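Local structure of FAD-dependent pyridine nucleotide-disulphide oxidoreductase (Desulfovibrio vulgaris, 3IWA) at residues A[84-89]-A[100-105]; A[93-99]-A[111-117]; A[186-192]-A[217-223]; A[385-389]-A[411-416]. The protein probably catalyses FAD-dependent redox reactions with a nicotinamide nucleotide as electron donor. Where two conformers were deposited one is given. Numbering follows the deposited sequence.

Interaction 1 (A[84-89]-A[100-105])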
loop_
_atom_site.group_PDB
_atom_site.type_symbol
_atom_site.label_atom_id
_atom_site.label_comp_id
_atom_site.label_asym_id
_atom_site.label_seq_id
_atom_site.Cartn_x
_atom_site.Cartn_y
_atom_site.Cartn_z
ATOM N N LEU A 84 -31.429 3.588 -24.432
ATOM C CA LEU A 84 -32.179 4.728 -24.945
ATOM C C LEU A 84 -31.393 6.001 -24.697
ATOM O O LEU A 84 -31.259 6.435 -23.555
ATOM C CB LEU A 84 -33.541 4.821 -24.251
ATOM C CG LEU A 84 -34.420 3.570 -24.348
ATOM C CD1 LEU A 84 -35.634 3.655 -23.408
ATOM C CD2 LEU A 84 -34.845 3.347 -25.790
ATOM N N VAL A 85 -30.876 6.597 -25.765
ATOM C CA VAL A 85 -30.179 7.878 -25.666
ATOM C C VAL A 85 -31.121 9.079 -25.806
ATOM O O VAL A 85 -32.297 8.935 -26.143
ATOM C CB VAL A 85 -29.018 7.987 -26.688
ATOM C CG1 VAL A 85 -27.975 6.891 -26.400
ATOM C CG2 VAL A 85 -29.535 7.911 -28.135
ATOM N N GLU A 86 -30.592 10.261 -25.515
ATOM C CA GLU A 86 -31.383 11.494 -25.484
ATOM C C GLU A 86 -32.783 11.286 -24.875
ATOM O O GLU A 86 -33.778 11.796 -25.393
ATOM C CB GLU A 86 -31.463 12.115 -26.890
ATOM C CG GLU A 86 -30.089 12.482 -27.460
ATOM C CD GLU A 86 -30.156 13.457 -28.648
ATOM O OE1 GLU A 86 -30.460 14.657 -28.433
ATOM O OE2 GLU A 86 -29.878 13.030 -29.796
ATOM N N THR A 87 -32.826 10.552 -23.763
ATOM C CA THR A 87 -34.067 10.150 -23.094
ATOM C C THR A 87 -33.989 10.499 -21.621
ATOM O O THR A 87 -32.962 10.272 -20.996
ATOM C CB THR A 87 -34.269 8.633 -23.207
ATOM O OG1 THR A 87 -34.140 8.244 -24.575
ATOM C CG2 THR A 87 -35.596 8.224 -22.706
ATOM N N ARG A 88 -35.080 11.030 -21.073
ATOM C CA ARG A 88 -35.149 11.426 -19.661
ATOM C C ARG A 88 -36.202 10.683 -18.883
ATOM O O ARG A 88 -37.314 10.544 -19.347
ATOM C CB ARG A 88 -35.505 12.899 -19.534
ATOM C CG ARG A 88 -34.358 13.809 -19.783
ATOM C CD ARG A 88 -34.573 15.190 -19.209
ATOM N NE ARG A 88 -33.654 15.449 -18.090
ATOM C CZ ARG A 88 -34.029 15.713 -16.841
ATOM N NH1 ARG A 88 -35.319 15.770 -16.512
ATOM N NH2 ARG A 88 -33.105 15.931 -15.921
ATOM N N ALA A 89 -35.864 10.249 -17.675
ATOM C CA ALA A 89 -36.884 9.768 -16.746
ATOM C C ALA A 89 -37.547 11.010 -16.186
ATOM O O ALA A 89 -36.868 11.971 -15.834
ATOM C CB ALA A 89 -36.284 8.931 -15.636
ATOM N N GLU A 100 -41.753 6.757 -15.988
ATOM C CA GLU A 100 -42.201 7.452 -17.205
ATOM C C GLU A 100 -40.996 8.150 -17.838
ATOM O O GLU A 100 -40.267 8.885 -17.178
ATOM C CB GLU A 100 -43.309 8.474 -16.918
ATOM C CG GLU A 100 -44.613 7.912 -16.313
ATOM C CD GLU A 100 -45.652 9.019 -16.021
ATOM O OE1 GLU A 100 -46.776 8.935 -16.554
ATOM O OE2 GLU A 100 -45.353 9.991 -15.285
ATOM N N ILE A 101 -40.783 7.910 -19.117
ATOM C CA ILE A 101 -39.638 8.488 -19.798
ATOM C C ILE A 101 -40.111 9.328 -20.982
ATOM O O ILE A 101 -41.223 9.122 -21.498
ATOM C CB ILE A 101 -38.638 7.394 -20.233
ATOM C CG1 ILE A 101 -39.213 6.507 -21.342
ATOM C CG2 ILE A 101 -38.259 6.516 -19.016
ATOM C CD1 ILE A 101 -38.266 5.401 -21.811
ATOM N N GLU A 102 -39.274 10.279 -21.391
ATOM C CA GLU A 102 -39.548 11.071 -22.584
ATOM C C GLU A 102 -38.283 11.282 -23.410
ATOM O O GLU A 102 -37.273 11.748 -22.916
ATOM C CB GLU A 102 -40.248 12.395 -22.217
ATOM C CG GLU A 102 -39.371 13.609 -22.014
ATOM C CD GLU A 102 -40.182 14.844 -21.616
ATOM O OE1 GLU A 102 -40.743 14.839 -20.485
ATOM O OE2 GLU A 102 -40.245 15.816 -22.427
ATOM N N ASN A 103 -38.355 10.865 -24.668
ATOM C CA ASN A 103 -37.362 11.185 -25.682
ATOM C C ASN A 103 -37.402 12.697 -25.941
ATOM O O ASN A 103 -38.455 13.234 -26.240
ATOM C CB ASN A 103 -37.681 10.405 -26.958
ATOM C CG ASN A 103 -36.576 10.491 -27.990
ATOM O OD1 ASN A 103 -36.242 11.574 -28.456
ATOM N ND2 ASN A 103 -35.999 9.347 -28.350
ATOM N N LEU A 104 -36.266 13.375 -25.806
ATOM C CA LEU A 104 -36.226 14.849 -25.792
ATOM C C LEU A 104 -36.294 15.504 -27.192
ATOM O O LEU A 104 -36.584 16.692 -27.320
ATOM C CB LEU A 104 -34.970 15.317 -25.040
ATOM C CG LEU A 104 -34.887 14.959 -23.545
ATOM C CD1 LEU A 104 -33.557 15.391 -22.987
ATOM C CD2 LEU A 104 -36.017 15.611 -22.748
ATOM N N ARG A 105 -36.043 14.707 -28.230
ATOM C CA ARG A 105 -36.031 15.153 -29.626
ATOM C C ARG A 105 -37.412 15.046 -30.269
ATOM O O ARG A 105 -37.910 16.014 -30.859
ATOM C CB ARG A 105 -35.050 14.295 -30.442
ATOM C CG ARG A 105 -33.628 14.796 -30.432
ATOM C CD ARG A 105 -32.727 14.026 -31.399
ATOM N NE ARG A 105 -31.472 14.757 -31.609
ATOM C CZ ARG A 105 -31.277 15.713 -32.521
ATOM N NH1 ARG A 105 -32.255 16.067 -33.366
ATOM N NH2 ARG A 105 -30.084 16.312 -32.601
#
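This is an antiparallel strand pairing at the far end of a beta hairpin, formed by strands 87-93 and 98-103. Arg88 and Glu102 make the hydrogen-bonded pair. Arg88 N donates to Glu102 O at 3.0 Å, and Glu102 N donates to Arg88 O at 2.8 Å. Thr87 with Asn103 and Ala89 with Ile101 are the flanking non-hydrogen-bonded pairs, each with CA atoms 4.3 Å apart. One more backbone bond, Leu104 N to Glu86 O at 3.0 Å, carries the pairing past the regular strands. Glu86 has positive phi and psi (39°/44°), which turns the chain from strand 82-84 into the hairpin. The hairpin belongs to a three-stranded antiparallel sheet beside the parallel sheet that includes strands 82-84, 30-34 and 5-9. Such a three-stranded sheet is a familiar part of the FAD domain in this family. Thr87, Ala89 and Ile101 are buried on one face; Asn103, on the same face, is partly exposed. There Ile101 CD1 meets Leu84 CD1 at 3.5 Å, and Ile34 packs on Thr87 and Ile101. The other face carries Arg88 and Glu102; Glu102 forms a salt bridge with Arg109. At the exposed end, Glu86 OE2 forms a salt bridge with Arg105 NE at 3.0 Å. Asn103 OD1 accepts from Arg105 N at 3.1 Å, an Asx turn.

Interaction 2 (A[93-99]-A[111-117])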
loop_
_atom_site.group_PDB
_atom_site.type_symbol
_atom_site.label_atom_id
_atom_site.label_comp_id
_atom_site.label_asym_id
_atom_site.label_seq_id
_atom_site.Cartn_x
_atom_site.Cartn_y
_atom_site.Cartn_z
ATOM N N ASP A 93 -42.633 5.856 -10.140
ATOM C CA ASP A 93 -43.728 5.412 -9.286
ATOM C C ASP A 93 -43.280 4.125 -8.654
ATOM O O ASP A 93 -43.261 3.081 -9.291
ATOM C CB ASP A 93 -45.028 5.226 -10.079
ATOM C CG ASP A 93 -46.240 4.931 -9.182
ATOM O OD1 ASP A 93 -46.064 4.644 -7.977
ATOM O OD2 ASP A 93 -47.381 4.966 -9.703
ATOM N N ARG A 94 -42.934 4.233 -7.382
ATOM C CA ARG A 94 -42.373 3.124 -6.623
ATOM C C ARG A 94 -43.371 2.006 -6.340
ATOM O O ARG A 94 -43.039 0.822 -6.497
ATOM C CB ARG A 94 -41.801 3.649 -5.317
ATOM C CG ARG A 94 -40.548 4.435 -5.537
ATOM C CD ARG A 94 -40.309 5.324 -4.379
ATOM N NE ARG A 94 -40.250 4.559 -3.151
ATOM C CZ ARG A 94 -40.366 5.098 -1.951
ATOM N NH1 ARG A 94 -40.553 6.404 -1.833
ATOM N NH2 ARG A 94 -40.293 4.339 -0.873
ATOM N N ALA A 95 -44.585 2.368 -5.923
ATOM C CA ALA A 95 -45.631 1.361 -5.641
ATOM C C ALA A 95 -45.949 0.532 -6.896
ATOM O O ALA A 95 -46.029 -0.709 -6.840
ATOM C CB ALA A 95 -46.897 2.027 -5.094
ATOM N N ALA A 96 -46.086 1.230 -8.025
ATOM C CA ALA A 96 -46.362 0.611 -9.324
ATOM C C ALA A 96 -45.153 0.033 -10.082
ATOM O O ALA A 96 -45.332 -0.623 -11.121
ATOM C CB ALA A 96 -47.067 1.638 -10.221
ATOM N N HIS A 97 -43.939 0.318 -9.605
ATOM C CA HIS A 97 -42.693 -0.097 -10.269
ATOM C C HIS A 97 -42.665 0.327 -11.746
ATOM O O HIS A 97 -42.479 -0.477 -12.661
ATOM C CB HIS A 97 -42.474 -1.603 -10.105
ATOM C CG HIS A 97 -42.172 -2.021 -8.695
ATOM N ND1 HIS A 97 -43.074 -1.886 -7.662
ATOM C CD2 HIS A 97 -41.060 -2.568 -8.147
ATOM C CE1 HIS A 97 -42.534 -2.331 -6.541
ATOM N NE2 HIS A 97 -41.309 -2.748 -6.807
ATOM N N THR A 98 -42.848 1.616 -11.962
ATOM C CA THR A 98 -42.855 2.184 -13.301
ATOM C C THR A 98 -42.010 3.461 -13.334
ATOM O O THR A 98 -41.925 4.183 -12.350
ATOM C CB THR A 98 -44.307 2.538 -13.779
ATOM O OG1 THR A 98 -44.810 3.628 -13.008
ATOM C CG2 THR A 98 -45.263 1.341 -13.638
ATOM N N VAL A 99 -41.388 3.710 -14.481
ATOM C CA VAL A 99 -40.674 4.954 -14.748
ATOM C C VAL A 99 -41.245 5.527 -16.033
ATOM O O VAL A 99 -41.203 4.851 -17.060
ATOM C CB VAL A 99 -39.161 4.750 -15.023
ATOM C CG1 VAL A 99 -38.503 6.078 -15.120
ATOM C CG2 VAL A 99 -38.495 3.899 -13.967
ATOM N N THR A 111 -43.755 4.503 -20.777
ATOM C CA THR A 111 -43.800 4.045 -19.391
ATOM C C THR A 111 -43.123 2.683 -19.323
ATOM O O THR A 111 -43.659 1.685 -19.822
ATOM C CB THR A 111 -45.243 3.948 -18.870
ATOM O OG1 THR A 111 -45.707 5.255 -18.516
ATOM C CG2 THR A 111 -45.336 3.059 -17.648
ATOM N N LEU A 112 -41.923 2.660 -18.741
ATOM C CA LEU A 112 -41.157 1.427 -18.578
ATOM C C LEU A 112 -41.596 0.781 -17.286
ATOM O O LEU A 112 -41.877 1.482 -16.320
ATOM C CB LEU A 112 -39.666 1.734 -18.475
ATOM C CG LEU A 112 -38.954 2.405 -19.651
ATOM C CD1 LEU A 112 -37.506 2.690 -19.261
ATOM C CD2 LEU A 112 -39.032 1.531 -20.922
ATOM N N LYS A 113 -41.637 -0.546 -17.257
ATOM C CA LYS A 113 -41.885 -1.268 -16.013
ATOM C C LYS A 113 -40.596 -1.940 -15.513
ATOM O O LYS A 113 -39.744 -2.372 -16.316
ATOM C CB LYS A 113 -43.023 -2.287 -16.179
ATOM C CG LYS A 113 -44.011 -2.283 -14.993
ATOM C CD LYS A 113 -43.672 -3.334 -13.941
ATOM C CE LYS A 113 -44.639 -3.297 -12.759
ATOM N NZ LYS A 113 -44.247 -4.277 -11.688
ATOM N N TYR A 114 -40.443 -2.018 -14.194
ATOM C CA TYR A 114 -39.216 -2.557 -13.655
ATOM C C TYR A 114 -39.461 -3.477 -12.486
ATOM O O TYR A 114 -40.426 -3.316 -11.747
ATOM C CB TYR A 114 -38.234 -1.430 -13.273
ATOM C CG TYR A 114 -38.616 -0.606 -12.060
ATOM C CD1 TYR A 114 -38.366 -1.058 -10.778
ATOM C CD2 TYR A 114 -39.205 0.638 -12.208
ATOM C CE1 TYR A 114 -38.712 -0.293 -9.668
ATOM C CE2 TYR A 114 -39.536 1.407 -11.122
ATOM C CZ TYR A 114 -39.288 0.943 -9.860
ATOM O OH TYR A 114 -39.635 1.725 -8.790
ATOM N N ASP A 115 -38.565 -4.449 -12.357
ATOM C CA ASP A 115 -38.432 -5.249 -11.138
ATOM C C ASP A 115 -37.421 -4.605 -10.190
ATOM O O ASP A 115 -37.597 -4.656 -8.984
ATOM C CB ASP A 115 -37.956 -6.655 -11.493
ATOM C CG ASP A 115 -38.950 -7.391 -12.386
ATOM O OD1 ASP A 115 -39.871 -7.967 -11.786
ATOM O OD2 ASP A 115 -38.804 -7.389 -13.653
ATOM N N LYS A 116 -36.349 -4.033 -10.751
ATOM C CA LYS A 116 -35.351 -3.342 -9.971
ATOM C C LYS A 116 -34.918 -2.126 -10.751
ATOM O O LYS A 116 -34.840 -2.178 -11.954
ATOM C CB LYS A 116 -34.127 -4.232 -9.702
ATOM C CG LYS A 116 -34.380 -5.531 -8.950
ATOM C CD LYS A 116 -34.806 -5.331 -7.529
ATOM C CE LYS A 116 -35.316 -6.651 -6.936
ATOM N NZ LYS A 116 -35.777 -6.493 -5.510
ATOM N N LEU A 117 -34.637 -1.046 -10.045
ATOM C CA LEU A 117 -34.146 0.198 -10.650
ATOM C C LEU A 117 -32.760 0.581 -10.104
ATOM O O LEU A 117 -32.469 0.426 -8.915
ATOM C CB LEU A 117 -35.129 1.325 -10.340
ATOM C CG LEU A 117 -34.959 2.716 -10.965
ATOM C CD1 LEU A 117 -34.968 2.711 -12.517
ATOM C CD2 LEU A 117 -36.055 3.636 -10.422
#
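Strands 98-103 and 109-113 form an antiparallel beta hairpin, and this is its open end. Val99 and Leu112 satisfy each other twice: Val99 N to Leu112 O and Leu112 N to Val99 O, both 2.9 Å. Tyr114 N then donates to His97 O at 3.0 Å. In the turn joining strands 87-93 and 98-103, Asp93 N bonds to Thr98 O at 2.9 Å and Thr98 N to Asp93 O at 3.1 Å. His97 and Thr98 both face Asp93 there, a G1 beta bulge. The His97 ring is satisfied at both nitrogens: ND1 donates to Ala95 O at 3.3 Å, and NE2 bonds to Asp288. Its CB lies over the Tyr114 ring face, 4.0 Å from the centroid, a CH-pi contact. Arg94 forms a salt bridge with Asp286, and Asp115 OD2 bonds to the backbone of His5. Val99 CG2 packs on Leu117 CD1 at 4.0 Å. Leu117 lies on strand 116-119, between strands 5-9 and 289-291 of the parallel sheet, and touches Ile92 of strand 87-93.

Interaction 3 (A[186-192]-A[217-223])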
loop_
_atom_site.group_PDB
_atom_site.type_symbol
_atom_site.label_atom_id
_atom_site.label_comp_id
_atom_site.label_asym_id
_atom_site.label_seq_id
_atom_site.Cartn_x
_atom_site.Cartn_y
_atom_site.Cartn_z
ATOM N N THR A 186 -3.492 29.600 -18.757
ATOM C CA THR A 186 -4.369 29.026 -17.754
ATOM C C THR A 186 -4.162 29.655 -16.399
ATOM O O THR A 186 -3.034 29.786 -15.941
ATOM C CB THR A 186 -4.159 27.504 -17.676
ATOM O OG1 THR A 186 -4.248 26.969 -18.996
ATOM C CG2 THR A 186 -5.232 26.843 -16.838
ATOM N N THR A 187 -5.275 30.028 -15.771
ATOM C CA THR A 187 -5.298 30.622 -14.431
ATOM C C THR A 187 -6.310 29.881 -13.561
ATOM O O THR A 187 -7.424 29.599 -13.995
ATOM C CB THR A 187 -5.702 32.089 -14.489
ATOM O OG1 THR A 187 -4.904 32.739 -15.477
ATOM C CG2 THR A 187 -5.531 32.777 -13.138
ATOM N N VAL A 188 -5.910 29.543 -12.345
ATOM C CA VAL A 188 -6.815 28.924 -11.368
ATOM C C VAL A 188 -7.176 29.979 -10.367
ATOM O O VAL A 188 -6.314 30.672 -9.889
ATOM C CB VAL A 188 -6.187 27.715 -10.625
ATOM C CG1 VAL A 188 -7.162 27.177 -9.602
ATOM C CG2 VAL A 188 -5.797 26.626 -11.578
ATOM N N VAL A 189 -8.464 30.108 -10.083
ATOM C CA VAL A 189 -8.967 31.020 -9.079
ATOM C C VAL A 189 -9.729 30.226 -8.012
ATOM O O VAL A 189 -10.698 29.566 -8.298
ATOM C CB VAL A 189 -9.905 32.112 -9.715
ATOM C CG1 VAL A 189 -10.547 32.993 -8.618
ATOM C CG2 VAL A 189 -9.131 32.955 -10.759
ATOM N N GLU A 190 -9.279 30.342 -6.771
ATOM C CA GLU A 190 -9.800 29.574 -5.659
ATOM C C GLU A 190 -10.214 30.521 -4.524
ATOM O O GLU A 190 -9.460 31.373 -4.079
ATOM C CB GLU A 190 -8.745 28.561 -5.209
ATOM C CG GLU A 190 -9.027 27.838 -3.888
ATOM C CD GLU A 190 -10.297 27.040 -3.893
ATOM O OE1 GLU A 190 -10.427 26.183 -4.781
ATOM O OE2 GLU A 190 -11.160 27.258 -3.012
ATOM N N LEU A 191 -11.425 30.319 -4.063
ATOM C CA LEU A 191 -11.989 31.049 -2.965
ATOM C C LEU A 191 -11.257 30.776 -1.625
ATOM O O LEU A 191 -10.921 31.707 -0.898
ATOM C CB LEU A 191 -13.473 30.708 -2.899
ATOM C CG LEU A 191 -14.310 31.325 -1.780
ATOM C CD1 LEU A 191 -14.522 32.811 -2.036
ATOM C CD2 LEU A 191 -15.656 30.570 -1.660
ATOM N N ALA A 192 -10.987 29.514 -1.313
ATOM C CA ALA A 192 -10.291 29.160 -0.062
ATOM C C ALA A 192 -8.861 29.702 -0.090
ATOM O O ALA A 192 -8.298 29.963 -1.162
ATOM C CB ALA A 192 -10.303 27.641 0.157
ATOM N N VAL A 217 1.129 28.134 -14.907
ATOM C CA VAL A 217 -0.232 28.289 -14.446
ATOM C C VAL A 217 -0.203 29.343 -13.349
ATOM O O VAL A 217 0.528 29.213 -12.377
ATOM C CB VAL A 217 -0.824 26.976 -13.938
ATOM C CG1 VAL A 217 -2.165 27.219 -13.335
ATOM C CG2 VAL A 217 -0.909 25.992 -15.068
ATOM N N VAL A 218 -0.976 30.404 -13.518
ATOM C CA VAL A 218 -1.125 31.383 -12.468
ATOM C C VAL A 218 -2.196 30.899 -11.504
ATOM O O VAL A 218 -3.254 30.390 -11.938
ATOM C CB VAL A 218 -1.537 32.746 -13.049
ATOM C CG1 VAL A 218 -1.784 33.778 -11.922
ATOM C CG2 VAL A 218 -0.462 33.237 -14.049
ATOM N N VAL A 219 -1.947 31.095 -10.206
ATOM C CA VAL A 219 -2.890 30.704 -9.161
ATOM C C VAL A 219 -3.300 31.855 -8.253
ATOM O O VAL A 219 -2.469 32.547 -7.716
ATOM C CB VAL A 219 -2.303 29.562 -8.311
ATOM C CG1 VAL A 219 -3.312 29.101 -7.267
ATOM C CG2 VAL A 219 -1.877 28.406 -9.213
ATOM N N HIS A 220 -4.591 32.047 -8.061
ATOM C CA HIS A 220 -5.060 33.044 -7.121
ATOM C C HIS A 220 -5.905 32.334 -6.099
ATOM O O HIS A 220 -6.864 31.646 -6.464
ATOM C CB HIS A 220 -5.891 34.151 -7.805
ATOM C CG HIS A 220 -5.138 34.924 -8.850
ATOM N ND1 HIS A 220 -4.055 35.722 -8.554
ATOM C CD2 HIS A 220 -5.309 35.011 -10.195
ATOM C CE1 HIS A 220 -3.590 36.260 -9.669
ATOM N NE2 HIS A 220 -4.333 35.843 -10.678
ATOM N N THR A 221 -5.540 32.512 -4.831
ATOM C CA THR A 221 -6.295 32.020 -3.681
ATOM C C THR A 221 -6.899 33.176 -2.864
ATOM O O THR A 221 -6.567 34.346 -3.055
ATOM C CB THR A 221 -5.400 31.109 -2.777
ATOM O OG1 THR A 221 -4.173 31.770 -2.456
ATOM C CG2 THR A 221 -5.075 29.800 -3.500
ATOM N N GLY A 222 -7.780 32.850 -1.932
ATOM C CA GLY A 222 -8.521 33.866 -1.236
ATOM C C GLY A 222 -9.189 34.865 -2.174
ATOM O O GLY A 222 -9.280 36.047 -1.847
ATOM N N GLU A 223 -9.698 34.380 -3.313
ATOM C CA GLU A 223 -10.219 35.238 -4.371
ATOM C C GLU A 223 -11.566 34.759 -4.891
ATOM O O GLU A 223 -11.728 33.595 -5.253
ATOM C CB GLU A 223 -9.205 35.311 -5.495
ATOM C CG GLU A 223 -9.527 36.399 -6.512
ATOM C CD GLU A 223 -8.335 36.912 -7.260
ATOM O OE1 GLU A 223 -7.205 36.869 -6.744
ATOM O OE2 GLU A 223 -8.551 37.414 -8.380
#
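Thr187 lays its methyl against two residues of the neighbouring strand, with CG2 4.0 Å from Val218 CB and 3.7 Å from His220 CD2. Segments 186-189 and 218-220 run parallel, their axes 16° apart, and are joined through helix 202-214 as a beta-alpha-beta unit. Within this chain, 218-220 is an edge strand. The backbone bonds alternate: Val218 N to Thr186 O at 3.2 Å, Val188 N to Val218 O at 2.8 Å, His220 N to Val188 O at 2.9 Å, and Glu190 N to His220 O at 2.8 Å. Beyond the strands, Glu223 N donates to Glu190 O at 3.1 Å and Gly222 N to Ala192 O at 3.0 Å. Val188 CG2 meets Val217 CG1 at 4.1 Å on the helix-packed face. Glu190 OE2 accepts from Ala192 N at 2.8 Å, and its OE1 accepts from Gly167 N in a probable Rossmann-type turn. An acidic residue ending the second Rossmann strand, here 185-189 after 161-165, often binds the nucleotide ribose; for Glu190 this is only inferred. Main-chain bonds, indifferent to side-chain identity, hold the contact; charged Glu190 and Glu223 sit at the C-terminal ends, where a dinucleotide would be expected.

Interaction 4 (A[385-389]-A[411-416])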
loop_
_atom_site.group_PDB
_atom_site.type_symbol
_atom_site.label_atom_id
_atom_site.label_comp_id
_atom_site.label_asym_id
_atom_site.label_seq_id
_atom_site.Cartn_x
_atom_site.Cartn_y
_atom_site.Cartn_z
ATOM N N ILE A 385 13.359 14.052 -3.589
ATOM C CA ILE A 385 12.362 14.632 -2.681
ATOM C C ILE A 385 11.082 13.778 -2.433
ATOM O O ILE A 385 10.375 13.402 -3.378
ATOM C CB ILE A 385 11.904 16.002 -3.199
ATOM N N MET A 386 10.800 13.468 -1.165
ATOM C CA MET A 386 9.478 12.964 -0.756
ATOM C C MET A 386 9.056 13.503 0.590
ATOM O O MET A 386 9.800 13.382 1.516
ATOM C CB MET A 386 9.393 11.428 -0.673
ATOM C CG MET A 386 7.886 10.993 -0.582
ATOM S SD MET A 386 7.485 9.273 -0.429
ATOM C CE MET A 386 8.403 8.649 -1.821
ATOM N N THR A 387 7.845 14.068 0.661
ATOM C CA THR A 387 7.199 14.486 1.904
ATOM C C THR A 387 5.921 13.698 2.181
ATOM O O THR A 387 5.061 13.579 1.311
ATOM C CB THR A 387 6.758 15.947 1.845
ATOM O OG1 THR A 387 7.841 16.762 1.392
ATOM C CG2 THR A 387 6.272 16.430 3.218
ATOM N N LEU A 388 5.812 13.191 3.409
ATOM C CA LEU A 388 4.591 12.646 3.963
ATOM C C LEU A 388 4.134 13.489 5.133
ATOM O O LEU A 388 4.950 13.926 5.945
ATOM C CB LEU A 388 4.804 11.239 4.521
ATOM C CG LEU A 388 5.115 10.108 3.567
ATOM C CD1 LEU A 388 5.076 8.783 4.362
ATOM C CD2 LEU A 388 4.131 10.127 2.366
ATOM N N GLN A 389 2.816 13.615 5.265
ATOM C CA GLN A 389 2.216 14.222 6.422
ATOM C C GLN A 389 1.177 13.248 6.957
ATOM O O GLN A 389 0.419 12.671 6.184
ATOM C CB GLN A 389 1.603 15.585 6.056
ATOM C CG GLN A 389 2.624 16.622 5.493
ATOM C CD GLN A 389 2.056 18.074 5.347
ATOM O OE1 GLN A 389 2.804 19.049 5.239
ATOM N NE2 GLN A 389 0.758 18.197 5.337
ATOM N N ALA A 411 6.383 5.721 -6.238
ATOM C CA ALA A 411 6.959 5.564 -4.904
ATOM C C ALA A 411 6.046 6.137 -3.810
ATOM O O ALA A 411 5.888 5.521 -2.782
ATOM C CB ALA A 411 8.370 6.174 -4.846
ATOM N N LEU A 412 5.432 7.286 -4.049
ATOM C CA LEU A 412 4.481 7.918 -3.098
ATOM C C LEU A 412 3.153 7.162 -2.941
ATOM O O LEU A 412 2.610 6.999 -1.838
ATOM C CB LEU A 412 4.128 9.318 -3.591
ATOM C CG LEU A 412 3.010 10.046 -2.835
ATOM C CD1 LEU A 412 3.458 10.286 -1.390
ATOM C CD2 LEU A 412 2.647 11.370 -3.554
ATOM N N THR A 413 2.619 6.777 -4.083
ATOM C CA THR A 413 1.450 5.935 -4.177
ATOM C C THR A 413 1.611 4.683 -3.309
ATOM O O THR A 413 0.712 4.344 -2.533
ATOM C CB THR A 413 1.127 5.641 -5.694
ATOM O OG1 THR A 413 0.373 6.751 -6.206
ATOM C CG2 THR A 413 0.329 4.415 -5.877
ATOM N N ALA A 414 2.775 4.048 -3.381
ATOM C CA ALA A 414 3.045 2.872 -2.566
ATOM C C ALA A 414 2.988 3.133 -1.059
ATOM O O ALA A 414 2.687 2.232 -0.264
ATOM C CB ALA A 414 4.415 2.242 -2.956
ATOM N N ARG A 415 3.318 4.356 -0.676
ATOM C CA ARG A 415 3.363 4.741 0.704
ATOM C C ARG A 415 1.936 5.109 1.108
ATOM O O ARG A 415 1.446 4.697 2.134
ATOM C CB ARG A 415 4.326 5.933 0.843
ATOM C CG ARG A 415 5.684 5.723 1.531
ATOM C CD ARG A 415 6.523 4.510 1.176
ATOM N NE ARG A 415 7.074 4.647 -0.145
ATOM C CZ ARG A 415 8.232 4.159 -0.562
ATOM N NH1 ARG A 415 8.570 4.370 -1.824
ATOM N NH2 ARG A 415 9.057 3.481 0.240
ATOM N N ILE A 416 1.249 5.902 0.310
ATOM C CA ILE A 416 -0.147 6.240 0.628
ATOM C C ILE A 416 -1.085 5.008 0.661
ATOM O O ILE A 416 -1.967 4.899 1.525
ATOM C CB ILE A 416 -0.708 7.302 -0.380
ATOM C CG1 ILE A 416 0.071 8.627 -0.290
ATOM C CG2 ILE A 416 -2.184 7.536 -0.143
ATOM C CD1 ILE A 416 0.219 9.235 1.131
#
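Two side chains of strand 386-393, Met386 and Leu388, pack against helix 409-423 without any hydrogen bond between the segments. Met386 is extended through chi1 and chi2 (t, t) and bends at chi3 (m). This carries its CE to 3.9 Å from Ala411 CB and 4.0 Å from Leu412 N. Its SD lies 4.3 Å from Leu412 CD1. Leu388 is m, t, and its two methyls meet different partners: CD2 is 3.8 Å from Leu412 CD1 and 4.2 Å from Ile416 CD1, while CD1 is 4.2 Å from Arg415 CG. Leu412 is t, p, which brings its CD1 within reach of both Met386 and Leu388. The helix packs on one face of an antiparallel sheet in the C-terminal dimerisation domain of this family. The axes of 411-416 and 386-389 come within 10.1 Å, at 20°, so helix and strand are nearly parallel. Arg415 has an off-well chi1 of -109° with chi2 and chi3 both p. This curls the side chain back along the helix. Its NE and NH1 both donate to Ala411 O, at 3.0 and 3.1 Å, and its NH2 forms a salt bridge with Asp448. Ala414 O in this chain accepts from Asn417 ND2 of the second subunit.

Interactions 1 and 2 share strand 98-103 and lie in one three-stranded sheet. They touch through Ala89 with Val99 and Ile101 with Leu112. Both are partly buried, with apolar side chains inward and charged ones outward. Interaction 3 is also strand pairing in the nucleotide-disulphide oxidoreductase part of the chain, but parallel and in another sheet, its centre about 39 Å from that of interaction 1. It too is partly buried, with half of its touching residues buried. Interaction 4 is the most buried of the four. It joins a helix to a sheet through side chains, not backbone bonds. It alone is touched by the second subunit. Its centre lies about 26 Å from that of interaction 3, with no touch.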